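Local coordinates for glycine cleavage system transcriptional repressor, putative (Vibrio cholerae, PDB 1U8S), which probably represses transcription of the glycine cleavage system genes, at residues B[106-110]-B[165-171]. Numbering follows the deposited sequence.
Sequences LTEKF and LCTALDV
The CA atoms of Leu106 and Leu169 lie 8.3 Å apart, and those of Phe110 and Leu165 are similarly spaced. The first turn of helix 107-116 thus lies beside the last turn of helix 155-168. That second helix ends in a Schellman motif: Asp170 takes a positive phi (53°), while Asp170 N bonds to Thr167 O and Val171 N to Cys166 O. The turn brings Val171 back to the interface. Phe110 reaches across with its ring. Its CE1 meets Leu165 CD2 at 3.7 Å, and its CZ points at Val171 CG2 (4.0 Å), which lies at the ring edge. Cys166 SG makes a sulfur-aromatic contact 5.2 Å from the Phe110 ring centroid, approaching obliquely. Helices 107-116 and 155-168 pack on one four-stranded antiparallel sheet of order 2-3-1-4, the ferredoxin-like ACT fold. Phe110 and Val171 both rest on Val98 of strand 92-100, one of the two inner strands. Leu106 holds CG anti to its N (chi1 -167°), which carries CD1 to within 4.1 Å of Val171 CG1. On the outer side, Leu169 CD1 touches Lys109 CB at 3.9 Å. The Lys109 chain bends at chi2, and its CD lies against both Leu169 methyls.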
ATOM      1  N   LEU B 106       0.057 -15.037  17.752  1.00 48.30           N
ATOM      2  CA  LEU B 106      -1.272 -14.444  17.706  1.00 44.82           C
ATOM      3  C   LEU B 106      -1.632 -13.730  16.399  1.00 44.05           C
ATOM      4  O   LEU B 106      -2.743 -13.898  15.880  1.00 43.92           O
ATOM      5  CB  LEU B 106      -1.416 -13.461  18.867  1.00 44.40           C
ATOM      6  CG  LEU B 106      -2.822 -12.961  19.186  1.00 43.96           C
ATOM      7  CD1 LEU B 106      -3.642 -14.115  19.747  1.00 40.69           C
ATOM      8  CD2 LEU B 106      -2.741 -11.815  20.186  1.00 45.14           C
ATOM      9  N   THR B 107      -0.709 -12.930  15.870  1.00 40.40           N
ATOM     10  CA  THR B 107      -0.982 -12.193  14.645  1.00 37.38           C
ATOM     11  C   THR B 107      -1.394 -13.088  13.482  1.00 38.77           C
ATOM     12  O   THR B 107      -2.375 -12.800  12.802  1.00 38.41           O
ATOM     13  CB  THR B 107       0.224 -11.328  14.201  1.00 35.36           C
ATOM     14  OG1 THR B 107       0.529 -10.365  15.217  1.00 32.45           O
ATOM     15  CG2 THR B 107      -0.111 -10.578  12.912  1.00 34.39           C
ATOM     16  N   GLU B 108      -0.663 -14.174  13.249  1.00 41.12           N
ATOM     17  CA  GLU B 108      -0.983 -15.068  12.136  1.00 41.64           C
ATOM     18  C   GLU B 108      -2.323 -15.788  12.303  1.00 39.39           C
ATOM     19  O   GLU B 108      -2.864 -16.346  11.345  1.00 38.47           O
ATOM     20  CB  GLU B 108       0.148 -16.077  11.922  1.00 43.80           C
ATOM     21  CG  GLU B 108       0.622 -16.744  13.192  1.00 49.86           C
ATOM     22  CD  GLU B 108       1.977 -16.231  13.654  1.00 52.65           C
ATOM     23  OE1 GLU B 108       2.120 -14.999  13.843  1.00 51.54           O
ATOM     24  OE2 GLU B 108       2.894 -17.069  13.830  1.00 53.27           O
ATOM     25  N   LYS B 109      -2.851 -15.775  13.523  1.00 38.37           N
ATOM     26  CA  LYS B 109      -4.151 -16.382  13.811  1.00 36.68           C
ATOM     27  C   LYS B 109      -5.196 -15.477  13.167  1.00 34.97           C
ATOM     28  O   LYS B 109      -6.165 -15.937  12.568  1.00 33.62           O
ATOM     29  CB  LYS B 109      -4.382 -16.434  15.324  1.00 38.34           C
ATOM     30  CG  LYS B 109      -3.549 -17.479  16.044  1.00 40.94           C
ATOM     31  CD  LYS B 109      -4.363 -18.738  16.309  1.00 45.76           C
ATOM     32  CE  LYS B 109      -3.470 -19.915  16.631  1.00 46.15           C
ATOM     33  NZ  LYS B 109      -2.363 -19.473  17.513  1.00 48.34           N
ATOM     34  N   PHE B 110      -4.971 -14.173  13.281  1.00 33.93           N
ATOM     35  CA  PHE B 110      -5.885 -13.191  12.727  1.00 30.75           C
ATOM     36  C   PHE B 110      -5.779 -13.013  11.232  1.00 30.65           C
ATOM     37  O   PHE B 110      -6.782 -12.731  10.586  1.00 33.62           O
ATOM     38  CB  PHE B 110      -5.741 -11.879  13.484  1.00 26.89           C
ATOM     39  CG  PHE B 110      -6.400 -11.920  14.837  1.00 27.09           C
ATOM     40  CD1 PHE B 110      -7.794 -11.879  14.943  1.00 23.85           C
ATOM     41  CD2 PHE B 110      -5.650 -12.120  15.995  1.00 26.35           C
ATOM     42  CE1 PHE B 110      -8.426 -12.044  16.167  1.00 23.78           C
ATOM     43  CE2 PHE B 110      -6.279 -12.285  17.231  1.00 25.68           C
ATOM     44  CZ  PHE B 110      -7.669 -12.249  17.315  1.00 24.75           C
ATOM     45  N   LEU B 165     -13.598 -15.984  17.650  1.00 32.87           N
ATOM     46  CA  LEU B 165     -12.165 -16.199  17.613  1.00 31.58           C
ATOM     47  C   LEU B 165     -11.554 -15.509  18.835  1.00 32.87           C
ATOM     48  O   LEU B 165     -10.804 -16.132  19.605  1.00 30.67           O
ATOM     49  CB  LEU B 165     -11.582 -15.626  16.326  1.00 31.34           C
ATOM     50  CG  LEU B 165     -10.076 -15.810  16.109  1.00 33.73           C
ATOM     51  CD1 LEU B 165      -9.702 -17.284  16.220  1.00 32.24           C
ATOM     52  CD2 LEU B 165      -9.697 -15.258  14.734  1.00 32.33           C
ATOM     53  N   CYS B 166     -11.892 -14.230  19.018  1.00 31.51           N
ATOM     54  CA  CYS B 166     -11.404 -13.458  20.156  1.00 30.21           C
ATOM     55  C   CYS B 166     -11.743 -14.148  21.480  1.00 30.28           C
ATOM     56  O   CYS B 166     -10.947 -14.121  22.409  1.00 31.25           O
ATOM     57  CB  CYS B 166     -11.982 -12.036  20.146  1.00 32.85           C
ATOM     58  SG  CYS B 166     -11.242 -10.910  18.906  1.00 35.62           S
ATOM     59  N   THR B 167     -12.913 -14.763  21.586  1.00 28.65           N
ATOM     60  CA  THR B 167     -13.235 -15.461  22.825  1.00 27.16           C
ATOM     61  C   THR B 167     -12.324 -16.670  22.939  1.00 28.20           C
ATOM     62  O   THR B 167     -11.726 -16.916  23.985  1.00 30.26           O
ATOM     63  CB  THR B 167     -14.698 -15.967  22.867  1.00 26.78           C
ATOM     64  OG1 THR B 167     -15.579 -14.850  22.895  1.00 27.76           O
ATOM     65  CG2 THR B 167     -14.943 -16.812  24.109  1.00 18.78           C
ATOM     66  N   ALA B 168     -12.235 -17.421  21.853  1.00 27.07           N
ATOM     67  CA  ALA B 168     -11.392 -18.611  21.796  1.00 29.48           C
ATOM     68  C   ALA B 168      -9.933 -18.356  22.165  1.00 29.31           C
ATOM     69  O   ALA B 168      -9.313 -19.170  22.849  1.00 31.89           O
ATOM     70  CB  ALA B 168     -11.457 -19.216  20.402  1.00 29.17           C
ATOM     71  N   LEU B 169      -9.385 -17.234  21.712  1.00 30.60           N
ATOM     72  CA  LEU B 169      -7.987 -16.917  21.988  1.00 32.03           C
ATOM     73  C   LEU B 169      -7.823 -16.018  23.210  1.00 33.26           C
ATOM     74  O   LEU B 169      -6.709 -15.586  23.526  1.00 32.43           O
ATOM     75  CB  LEU B 169      -7.343 -16.265  20.759  1.00 32.82           C
ATOM     76  CG  LEU B 169      -7.421 -17.079  19.463  1.00 33.16           C
ATOM     77  CD1 LEU B 169      -6.988 -16.237  18.282  1.00 33.24           C
ATOM     78  CD2 LEU B 169      -6.563 -18.323  19.600  1.00 32.07           C
ATOM     79  N   ASP B 170      -8.939 -15.746  23.886  1.00 33.60           N
ATOM     80  CA  ASP B 170      -8.950 -14.933  25.093  1.00 33.39           C
ATOM     81  C   ASP B 170      -8.278 -13.568  24.973  1.00 34.14           C
ATOM     82  O   ASP B 170      -7.448 -13.207  25.815  1.00 33.97           O
ATOM     83  CB  ASP B 170      -8.294 -15.711  26.231  1.00 34.62           C
ATOM     84  CG  ASP B 170      -8.339 -14.967  27.544  1.00 37.35           C
ATOM     85  OD1 ASP B 170      -9.416 -14.433  27.881  1.00 38.79           O
ATOM     86  OD2 ASP B 170      -7.300 -14.931  28.239  1.00 40.32           O
ATOM     87  N   VAL B 171      -8.627 -12.808  23.938  1.00 33.52           N
ATOM     88  CA  VAL B 171      -8.051 -11.474  23.743  1.00 33.62           C
ATOM     89  C   VAL B 171      -9.162 -10.460  23.511  1.00 36.58           C
ATOM     90  O   VAL B 171     -10.303 -10.830  23.217  1.00 37.36           O
ATOM     91  CB  VAL B 171      -7.108 -11.422  22.517  1.00 31.08           C
ATOM     92  CG1 VAL B 171      -6.052 -12.486  22.624  1.00 29.09           C
ATOM     93  CG2 VAL B 171      -7.911 -11.603  21.228  1.00 30.88           C
TER